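Local coordinates for probable TonB-dependent siderophore receptor PirA (Acinetobacter baumannii, PDB 5FR8), which probably takes up iron across the outer membrane by binding ferric siderophores, and may bind ferric enterobactin with micromolar affinity, at residues D179-S184 against D216-K221; M408-A413 against D436-S441; Y458-G463 against G517-K522; N486-P491 against N655-G660. All coordinates share one frame; numbering follows the deposited sequence.

Interaction 1. Residues D179-S184 against D216-K221; sequences DSKEGS and DVDINK
Two loops at one rim of the TonB-dependent receptor barrel meet where K181 lies against D216 and I219. One loop joins strands 167-177 and 185-195, the other strands 201-212 and 232-247; by the family topology both are probably extracellular. Each contains a type I beta turn, D179 to E182 and D218 to K221. The single hydrogen bond between the segments is backbone to backbone: D216 N gives to K181 O at 2.9 Å, with an N-H...O angle of 173°. The D216 carboxylate lies beside K181. Its CG stands anti to its own carbonyl carbon (chi1 -65°), and OD2 is nearest K181 CA and CG. The two side chains cross at about a right angle. The ammonium is not in contact with this carboxylate, since K181 NZ and D216 OD2 are 6.8 Å apart. The turn holding K181 is braced by an Asx turn, in which D179 OD1 accepts from K181 N at 2.9 Å. The E182 carboxylate is held from elsewhere, by Q706 and the backbone N of G722. On the apolar side of the contact, I219 CD1 lies 3.4 Å from E182 CG and 3.8 Å from K181 O.

Interaction 2. Residues M408-A413 against D436-S441; sequences MESRIA and DDHSKS
S410 OG and H438 CG each stand anti to their own backbone N, with chi1 -166° and 172°, and this brings the hydroxyl to the edge of the imidazole. S410 OG and H438 NE2 are 3.2 Å apart in a weak hydrogen bond whose donor is not fixed. The other ring nitrogen, H438 ND1, accepts a weak bond from S441 OG, and K440 N lies over the centre of one ring face. The backbones form an antiparallel ladder. A413 and D437 make one hydrogen-bonded pair, with A413 N to D437 O and D437 N to A413 O both 2.9 Å. I412 and H438 form the next, non-hydrogen-bonded pair. Beyond it the second strand turns, yet S439 N still reaches R411 O at 2.8 Å. S439 CB sits over one face of the R411 guanidinium, 3.7 Å from NH2. R411 NH1 is in turn tied to E409 OE1 by a salt bridge. The two strands, 407-422 and 427-438, form a beta hairpin of the barrel wall. Strand 365-380 pairs with the far side of 407-422, while helix 474-477 touches S410, H438 and K440, and Y469 of strand 459-470 packs on H438.

Interaction 3. Residues Y458-G463 against G517-K522; sequences YFTLKG and GIQFQK
The Y458 side chain crosses K522 obliquely at the end of the partner strand. Its CB lies 4.2 Å from F520 CE1. CD1 then comes to 3.4 Å from Q521 O, which sits at the ring edge and near its plane. CE1 reaches K522 CG at 3.9 Å. K522 NZ stands 5.1 Å from the ring centroid, at most a weak cation-pi attraction. Y458 O takes the hydrogen bond of Q521 N at 2.8 Å. From here strands 459-463 and 517-521 continue as an antiparallel pair of the barrel wall. T460 with Q519 and K462 with G517 are hydrogen-bonded pairs; F459 with F520 and L461 with I518 are non-hydrogen-bonded. On the face of F459, F520, L461 and I518, the two phenyl rings are neighbours, though their exact fit is doubtful, and L461 CD1 meets I518 CD1. On the other face T460 CG2 lies beside Q519 CB at 3.8 Å, the two side chains pointing the same way. K462 also points to that face, and its NZ bonds to Q37 O of the plug. The aromatic and aliphatic face is consistent with a surface turned to lipid, and the face of T460, Q519 and K462 with the barrel interior.

Interaction 4. Residues N486-P491 against N655-G660; sequences NGNGCP and NRLESG
N488 O is approached by two backbone N-H groups of the opposite loop, R656 N at 3.2 Å and L657 N at 3.4 Å, both weak bonds. R656 N also gives to C490 O at 2.9 Å, nearly in line with the carbonyl. One amide thus serves two carbonyls of the type I beta turn G487 to C490, a turn closed by C490 N bonding to G487 O. Facing it, residues 656-658 have helical backbone angles, and N655 before them makes an Asx motif. N655 OD1 accepts from E658 N at 2.9 Å with an N-H...O angle of 170°. The N655 CG is placed for this between its own backbone N and carbonyl carbon (chi1 68°), and it lies 3.3 Å from N488 O. Both loops rise from the barrel of this TonB-dependent receptor and are probably extracellular, as the family topology suggests. C490 SG is joined to C498 SG in a disulfide next to the contact. R656 CD lies 4.0 Å from C490 CB and also close to G487 O, which is at the edge of the guanidinium, near its plane. R656 NE bonds to I494 O. N488 crosses L657 obliquely; its OD1 accepts from S663 N, and its ND2 lies 3.6 Å from L657 CD1.

From the N terminus, after the plug, interaction 1 comes first and links the loops at the ends of two successive barrel hairpins. Interaction 2 follows in series and closes the hairpin of strands 407-422 and 427-438. Interaction 3 then pairs strands 459-470 and 509-521, so the excursion between them, including residues 486-491, is closed off at the barrel wall. Interaction 4 starts within that excursion and ends far along the chain at 655-660, so it crosses interaction 3. It joins two distant loops. The centres of interactions 3 and 4 are about 50 Å apart, and none of the four contacts touches another.

Interaction 1. Residues D179-S184 against D216-K221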
# COMPACT_ATOMS: atom_id res chain seq x y z
N ASP A 179 11.96 25.70 -3.10
CA ASP A 179 11.01 26.35 -2.22
C ASP A 179 11.41 26.11 -0.74
O ASP A 179 11.63 24.98 -0.31
CB ASP A 179 9.59 25.88 -2.51
CG ASP A 179 8.55 26.69 -1.79
OD1 ASP A 179 8.89 27.30 -0.76
OD2 ASP A 179 7.39 26.73 -2.23
N SER A 180 11.48 27.21 -0.01
CA SER A 180 11.86 27.24 1.39
C SER A 180 10.92 26.45 2.26
O SER A 180 11.34 25.94 3.30
CB SER A 180 11.85 28.70 1.87
OG SER A 180 11.34 28.79 3.19
N LYS A 181 9.66 26.35 1.84
CA LYS A 181 8.60 25.72 2.64
C LYS A 181 8.47 24.18 2.44
O LYS A 181 7.78 23.48 3.21
CB LYS A 181 7.26 26.42 2.37
CG LYS A 181 7.21 27.86 2.90
CD LYS A 181 6.35 28.78 2.03
CE LYS A 181 7.10 30.08 1.73
NZ LYS A 181 6.43 30.87 0.67
N GLU A 182 9.14 23.64 1.43
CA GLU A 182 9.14 22.19 1.23
C GLU A 182 10.37 21.58 1.94
O GLU A 182 11.45 22.19 2.01
CB GLU A 182 9.08 21.87 -0.27
CG GLU A 182 7.71 22.13 -0.89
CD GLU A 182 7.66 21.92 -2.39
OE1 GLU A 182 8.74 21.93 -3.03
OE2 GLU A 182 6.53 21.76 -2.95
N GLY A 183 10.18 20.39 2.52
CA GLY A 183 11.24 19.76 3.32
C GLY A 183 12.38 19.14 2.52
O GLY A 183 12.16 18.43 1.55
N SER A 184 13.62 19.40 2.91
CA SER A 184 14.74 18.71 2.31
C SER A 184 14.86 17.37 3.00
O SER A 184 14.22 17.14 4.03
CB SER A 184 16.03 19.52 2.43
OG SER A 184 15.95 20.49 3.46
N ASP A 216 6.44 22.88 5.75
CA ASP A 216 6.01 23.87 6.70
C ASP A 216 4.54 23.77 6.99
O ASP A 216 3.76 23.15 6.26
CB ASP A 216 6.35 25.27 6.21
CG ASP A 216 7.85 25.51 6.11
OD1 ASP A 216 8.64 24.61 6.50
OD2 ASP A 216 8.25 26.59 5.64
N VAL A 217 4.16 24.37 8.09
CA VAL A 217 2.78 24.36 8.46
C VAL A 217 2.00 25.15 7.42
O VAL A 217 0.92 24.75 7.03
CB VAL A 217 2.56 25.04 9.81
CG1 VAL A 217 1.23 24.58 10.40
CG2 VAL A 217 3.73 24.75 10.73
N ASP A 218 2.58 26.26 6.98
CA ASP A 218 1.86 27.28 6.23
C ASP A 218 2.08 27.19 4.71
O ASP A 218 1.72 28.09 3.96
CB ASP A 218 2.18 28.69 6.77
CG ASP A 218 3.67 29.09 6.62
OD1 ASP A 218 4.51 28.22 6.28
OD2 ASP A 218 3.99 30.30 6.85
N ILE A 219 2.66 26.08 4.25
CA ILE A 219 2.99 25.93 2.83
C ILE A 219 1.78 26.17 1.93
O ILE A 219 1.91 26.76 0.85
CB ILE A 219 3.62 24.55 2.52
CG1 ILE A 219 3.97 24.46 1.03
CG2 ILE A 219 2.66 23.44 2.91
CD1 ILE A 219 5.00 23.40 0.69
N ASN A 220 0.60 25.71 2.37
CA ASN A 220 -0.61 25.75 1.53
C ASN A 220 -1.48 26.97 1.71
O ASN A 220 -2.58 27.00 1.21
CB ASN A 220 -1.48 24.54 1.83
CG ASN A 220 -0.89 23.26 1.29
OD1 ASN A 220 -0.48 23.19 0.15
ND2 ASN A 220 -0.85 22.23 2.12
N LYS A 221 -0.98 27.98 2.42
CA LYS A 221 -1.78 29.15 2.80
C LYS A 221 -2.10 30.12 1.63
O LYS A 221 -3.18 30.74 1.59
CB LYS A 221 -1.06 29.91 3.92
CG LYS A 221 -1.96 30.84 4.74
CD LYS A 221 -1.17 31.48 5.86
CE LYS A 221 -2.10 32.11 6.88
NZ LYS A 221 -1.36 32.48 8.12

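Interaction 2. Residues M408-A413 against D436-S441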
# COMPACT_ATOMS: atom_id res chain seq x y z
N MET A 408 -8.47 -8.10 19.90
CA MET A 408 -9.08 -8.70 18.73
C MET A 408 -8.20 -9.83 18.18
O MET A 408 -6.97 -9.69 18.14
CB MET A 408 -9.28 -7.60 17.68
CG MET A 408 -10.38 -6.62 18.07
SD MET A 408 -10.13 -4.93 17.48
CE MET A 408 -9.26 -4.17 18.85
N GLU A 409 -8.84 -10.93 17.77
CA GLU A 409 -8.17 -12.11 17.19
C GLU A 409 -8.59 -12.30 15.75
O GLU A 409 -9.75 -12.06 15.42
CB GLU A 409 -8.53 -13.44 17.92
CG GLU A 409 -7.83 -13.65 19.25
CD GLU A 409 -7.35 -15.09 19.47
OE1 GLU A 409 -6.97 -15.75 18.48
OE2 GLU A 409 -7.33 -15.55 20.63
N SER A 410 -7.68 -12.81 14.92
CA SER A 410 -8.00 -13.23 13.53
C SER A 410 -7.19 -14.45 13.15
O SER A 410 -5.99 -14.53 13.44
CB SER A 410 -7.69 -12.10 12.57
OG SER A 410 -8.27 -12.34 11.34
N ARG A 411 -7.83 -15.42 12.51
CA ARG A 411 -7.13 -16.61 12.06
C ARG A 411 -7.59 -16.98 10.65
O ARG A 411 -8.79 -17.00 10.35
CB ARG A 411 -7.35 -17.77 13.02
CG ARG A 411 -6.65 -17.60 14.37
CD ARG A 411 -6.94 -18.72 15.38
NE ARG A 411 -8.36 -18.97 15.62
CZ ARG A 411 -9.22 -18.13 16.21
NH1 ARG A 411 -8.83 -16.92 16.64
NH2 ARG A 411 -10.49 -18.51 16.35
N ILE A 412 -6.61 -17.25 9.79
CA ILE A 412 -6.88 -17.71 8.44
C ILE A 412 -6.10 -18.97 8.22
O ILE A 412 -4.89 -18.98 8.39
CB ILE A 412 -6.43 -16.72 7.36
CG1 ILE A 412 -7.17 -15.38 7.50
CG2 ILE A 412 -6.70 -17.31 5.98
CD1 ILE A 412 -6.82 -14.35 6.45
N ALA A 413 -6.81 -20.03 7.85
CA ALA A 413 -6.17 -21.25 7.44
C ALA A 413 -6.47 -21.47 5.97
O ALA A 413 -7.61 -21.33 5.53
CB ALA A 413 -6.70 -22.40 8.26
N ASP A 436 -9.68 -20.68 1.40
CA ASP A 436 -9.36 -19.82 2.55
C ASP A 436 -10.46 -19.91 3.60
O ASP A 436 -11.64 -19.85 3.26
CB ASP A 436 -9.20 -18.36 2.11
CG ASP A 436 -8.04 -18.16 1.16
OD1 ASP A 436 -6.88 -18.10 1.68
OD2 ASP A 436 -8.31 -18.09 -0.08
N ASP A 437 -10.08 -20.07 4.86
CA ASP A 437 -11.05 -20.17 5.93
C ASP A 437 -10.64 -19.22 7.03
O ASP A 437 -9.62 -19.41 7.68
CB ASP A 437 -11.13 -21.59 6.47
CG ASP A 437 -12.30 -21.81 7.44
OD1 ASP A 437 -13.28 -21.05 7.43
OD2 ASP A 437 -12.26 -22.79 8.19
N HIS A 438 -11.47 -18.19 7.22
CA HIS A 438 -11.21 -17.14 8.17
C HIS A 438 -12.10 -17.26 9.44
O HIS A 438 -13.27 -17.60 9.35
CB HIS A 438 -11.46 -15.83 7.45
CG HIS A 438 -11.43 -14.64 8.34
ND1 HIS A 438 -12.40 -13.67 8.30
CD2 HIS A 438 -10.55 -14.27 9.30
CE1 HIS A 438 -12.11 -12.74 9.19
NE2 HIS A 438 -11.00 -13.07 9.81
N SER A 439 -11.53 -17.01 10.61
CA SER A 439 -12.21 -17.29 11.87
C SER A 439 -13.53 -16.53 12.04
O SER A 439 -14.42 -17.03 12.72
CB SER A 439 -11.30 -17.01 13.08
OG SER A 439 -11.22 -15.62 13.41
N LYS A 440 -13.67 -15.35 11.45
CA LYS A 440 -14.94 -14.62 11.48
C LYS A 440 -15.78 -14.78 10.21
O LYS A 440 -16.99 -14.98 10.30
CB LYS A 440 -14.71 -13.13 11.70
CG LYS A 440 -14.46 -12.70 13.13
CD LYS A 440 -13.08 -13.16 13.61
CE LYS A 440 -12.83 -12.77 15.06
NZ LYS A 440 -13.13 -11.32 15.17
N SER A 441 -15.15 -14.68 9.03
CA SER A 441 -15.92 -14.50 7.80
C SER A 441 -16.42 -15.80 7.14
O SER A 441 -17.34 -15.76 6.34
CB SER A 441 -15.15 -13.64 6.77
OG SER A 441 -14.27 -14.42 5.97

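Interaction 3. Residues Y458-G463 against G517-K522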
# COMPACT_ATOMS: atom_id res chain seq x y z
N TYR A 458 7.63 -13.34 -33.02
CA TYR A 458 7.58 -11.93 -32.62
C TYR A 458 6.41 -11.55 -31.70
O TYR A 458 6.53 -10.66 -30.86
CB TYR A 458 7.53 -11.06 -33.86
CG TYR A 458 8.76 -11.14 -34.72
CD1 TYR A 458 9.98 -10.70 -34.26
CD2 TYR A 458 8.68 -11.63 -36.01
CE1 TYR A 458 11.11 -10.77 -35.05
CE2 TYR A 458 9.81 -11.70 -36.81
CZ TYR A 458 11.02 -11.26 -36.32
OH TYR A 458 12.15 -11.32 -37.08
N PHE A 459 5.25 -12.20 -31.87
CA PHE A 459 4.08 -11.87 -31.07
C PHE A 459 3.78 -13.00 -30.10
O PHE A 459 4.31 -14.10 -30.19
CB PHE A 459 2.83 -11.61 -31.93
CG PHE A 459 2.97 -10.47 -32.92
CD1 PHE A 459 3.21 -9.18 -32.50
CD2 PHE A 459 2.84 -10.71 -34.28
CE1 PHE A 459 3.35 -8.15 -33.41
CE2 PHE A 459 2.96 -9.68 -35.20
CZ PHE A 459 3.22 -8.40 -34.76
N THR A 460 2.90 -12.69 -29.15
CA THR A 460 2.41 -13.70 -28.24
C THR A 460 1.20 -13.09 -27.52
O THR A 460 1.14 -11.90 -27.30
CB THR A 460 3.54 -14.23 -27.31
OG1 THR A 460 2.97 -14.83 -26.14
CG2 THR A 460 4.51 -13.11 -26.91
N LEU A 461 0.24 -13.94 -27.19
CA LEU A 461 -1.05 -13.53 -26.66
C LEU A 461 -1.08 -13.97 -25.21
O LEU A 461 -0.51 -15.01 -24.87
CB LEU A 461 -2.12 -14.26 -27.43
CG LEU A 461 -3.61 -13.97 -27.30
CD1 LEU A 461 -3.97 -12.51 -27.59
CD2 LEU A 461 -4.34 -14.89 -28.28
N LYS A 462 -1.72 -13.20 -24.34
CA LYS A 462 -1.64 -13.47 -22.90
C LYS A 462 -2.90 -13.07 -22.20
O LYS A 462 -3.49 -12.04 -22.52
CB LYS A 462 -0.48 -12.70 -22.27
CG LYS A 462 0.84 -13.40 -22.40
CD LYS A 462 1.96 -12.57 -21.80
CE LYS A 462 3.20 -13.42 -21.60
NZ LYS A 462 4.35 -12.55 -21.25
N GLY A 463 -3.30 -13.85 -21.23
CA GLY A 463 -4.43 -13.45 -20.41
C GLY A 463 -4.54 -14.24 -19.13
O GLY A 463 -3.96 -15.32 -19.03
N GLY A 517 -4.30 -9.43 -23.47
CA GLY A 517 -3.46 -8.51 -24.21
C GLY A 517 -2.44 -9.19 -25.08
O GLY A 517 -2.29 -10.42 -25.05
N ILE A 518 -1.74 -8.34 -25.83
CA ILE A 518 -0.81 -8.78 -26.83
C ILE A 518 0.56 -8.24 -26.41
O ILE A 518 0.67 -7.14 -25.89
CB ILE A 518 -1.23 -8.26 -28.23
CG1 ILE A 518 -0.96 -9.32 -29.28
CG2 ILE A 518 -0.57 -6.94 -28.61
CD1 ILE A 518 -2.00 -10.42 -29.27
N GLN A 519 1.57 -9.06 -26.65
CA GLN A 519 2.96 -8.75 -26.36
C GLN A 519 3.75 -8.85 -27.68
O GLN A 519 3.68 -9.88 -28.36
CB GLN A 519 3.47 -9.77 -25.34
CG GLN A 519 4.96 -9.78 -25.04
CD GLN A 519 5.43 -8.52 -24.35
OE1 GLN A 519 5.59 -7.47 -25.01
NE2 GLN A 519 5.67 -8.61 -23.03
N PHE A 520 4.47 -7.79 -28.05
CA PHE A 520 5.27 -7.77 -29.30
C PHE A 520 6.74 -7.55 -29.00
O PHE A 520 7.09 -6.74 -28.15
CB PHE A 520 4.78 -6.64 -30.20
CG PHE A 520 5.74 -6.29 -31.33
CD1 PHE A 520 6.15 -7.26 -32.24
CD2 PHE A 520 6.20 -4.99 -31.50
CE1 PHE A 520 7.01 -6.93 -33.29
CE2 PHE A 520 7.05 -4.66 -32.55
CZ PHE A 520 7.46 -5.63 -33.44
N GLN A 521 7.59 -8.28 -29.71
CA GLN A 521 9.03 -8.14 -29.51
C GLN A 521 9.83 -8.62 -30.73
O GLN A 521 9.90 -9.80 -31.03
CB GLN A 521 9.51 -8.78 -28.18
CG GLN A 521 10.26 -10.09 -28.27
CD GLN A 521 10.46 -10.72 -26.91
OE1 GLN A 521 10.24 -10.08 -25.88
NE2 GLN A 521 10.85 -11.99 -26.89
N LYS A 522 10.34 -7.63 -31.45
CA LYS A 522 11.42 -7.78 -32.40
C LYS A 522 12.60 -7.50 -31.48
O LYS A 522 12.39 -7.18 -30.31
CB LYS A 522 11.30 -6.70 -33.47
CG LYS A 522 11.96 -7.02 -34.81
CD LYS A 522 11.74 -5.90 -35.83
CE LYS A 522 12.19 -6.32 -37.21
NZ LYS A 522 11.09 -6.88 -38.04

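Interaction 4. Residues N486-P491 against N655-G660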
# COMPACT_ATOMS: atom_id res chain seq x y z
N ASN A 486 -23.44 13.11 15.23
CA ASN A 486 -24.67 13.72 15.69
C ASN A 486 -25.75 13.72 14.57
O ASN A 486 -26.94 13.51 14.84
CB ASN A 486 -24.39 15.13 16.21
CG ASN A 486 -23.73 15.13 17.58
OD1 ASN A 486 -23.87 14.19 18.37
ND2 ASN A 486 -23.00 16.20 17.87
N GLY A 487 -25.33 13.93 13.33
CA GLY A 487 -26.28 13.97 12.22
C GLY A 487 -25.65 13.98 10.84
O GLY A 487 -26.13 13.32 9.92
N ASN A 488 -24.59 14.75 10.70
CA ASN A 488 -24.04 15.04 9.39
C ASN A 488 -23.51 13.79 8.71
O ASN A 488 -23.77 13.56 7.54
CB ASN A 488 -22.95 16.09 9.54
CG ASN A 488 -23.49 17.46 9.99
OD1 ASN A 488 -24.70 17.68 10.10
ND2 ASN A 488 -22.59 18.37 10.24
N GLY A 489 -22.81 12.96 9.46
CA GLY A 489 -22.34 11.68 8.95
C GLY A 489 -23.42 10.69 8.55
O GLY A 489 -23.15 9.75 7.81
N CYS A 490 -24.64 10.88 9.05
CA CYS A 490 -25.72 9.94 8.77
C CYS A 490 -26.02 9.86 7.27
O CYS A 490 -25.91 10.86 6.55
CB CYS A 490 -27.01 10.35 9.48
SG CYS A 490 -27.08 9.98 11.25
N PRO A 491 -26.42 8.69 6.79
CA PRO A 491 -26.88 8.61 5.41
C PRO A 491 -28.04 9.56 5.20
O PRO A 491 -28.81 9.80 6.13
CB PRO A 491 -27.35 7.18 5.27
CG PRO A 491 -26.56 6.42 6.28
CD PRO A 491 -26.39 7.37 7.44
N ASN A 655 -24.01 11.27 2.47
CA ASN A 655 -24.53 11.54 3.80
C ASN A 655 -25.24 12.89 3.82
O ASN A 655 -25.36 13.58 2.80
CB ASN A 655 -23.43 11.48 4.82
CG ASN A 655 -22.45 12.61 4.67
OD1 ASN A 655 -22.74 13.61 4.02
ND2 ASN A 655 -21.28 12.47 5.27
N ARG A 656 -25.73 13.27 4.99
CA ARG A 656 -26.56 14.46 5.10
C ARG A 656 -25.80 15.67 4.60
O ARG A 656 -26.31 16.44 3.77
CB ARG A 656 -27.06 14.66 6.53
CG ARG A 656 -27.89 13.50 7.04
CD ARG A 656 -28.65 13.83 8.31
NE ARG A 656 -30.05 14.10 8.00
CZ ARG A 656 -30.54 15.30 7.73
NH1 ARG A 656 -29.76 16.37 7.71
NH2 ARG A 656 -31.82 15.44 7.47
N LEU A 657 -24.58 15.83 5.11
CA LEU A 657 -23.80 17.05 4.87
C LEU A 657 -23.56 17.22 3.38
O LEU A 657 -23.75 18.31 2.82
CB LEU A 657 -22.48 17.01 5.62
CG LEU A 657 -21.76 18.34 5.80
CD1 LEU A 657 -22.50 19.31 6.72
CD2 LEU A 657 -20.35 18.11 6.32
N GLU A 658 -23.18 16.12 2.74
CA GLU A 658 -22.85 16.13 1.32
C GLU A 658 -24.12 16.36 0.49
O GLU A 658 -24.08 17.07 -0.50
CB GLU A 658 -22.14 14.83 0.92
CG GLU A 658 -20.71 14.70 1.44
CD GLU A 658 -20.00 13.41 0.99
OE1 GLU A 658 -20.62 12.50 0.39
OE2 GLU A 658 -18.78 13.30 1.23
N SER A 659 -25.25 15.80 0.93
CA SER A 659 -26.53 15.98 0.24
C SER A 659 -27.16 17.35 0.46
O SER A 659 -28.32 17.56 0.11
CB SER A 659 -27.54 14.94 0.73
OG SER A 659 -27.24 13.66 0.21
N GLY A 660 -26.42 18.27 1.08
CA GLY A 660 -26.96 19.59 1.36
C GLY A 660 -28.05 19.70 2.42
O GLY A 660 -28.82 20.64 2.41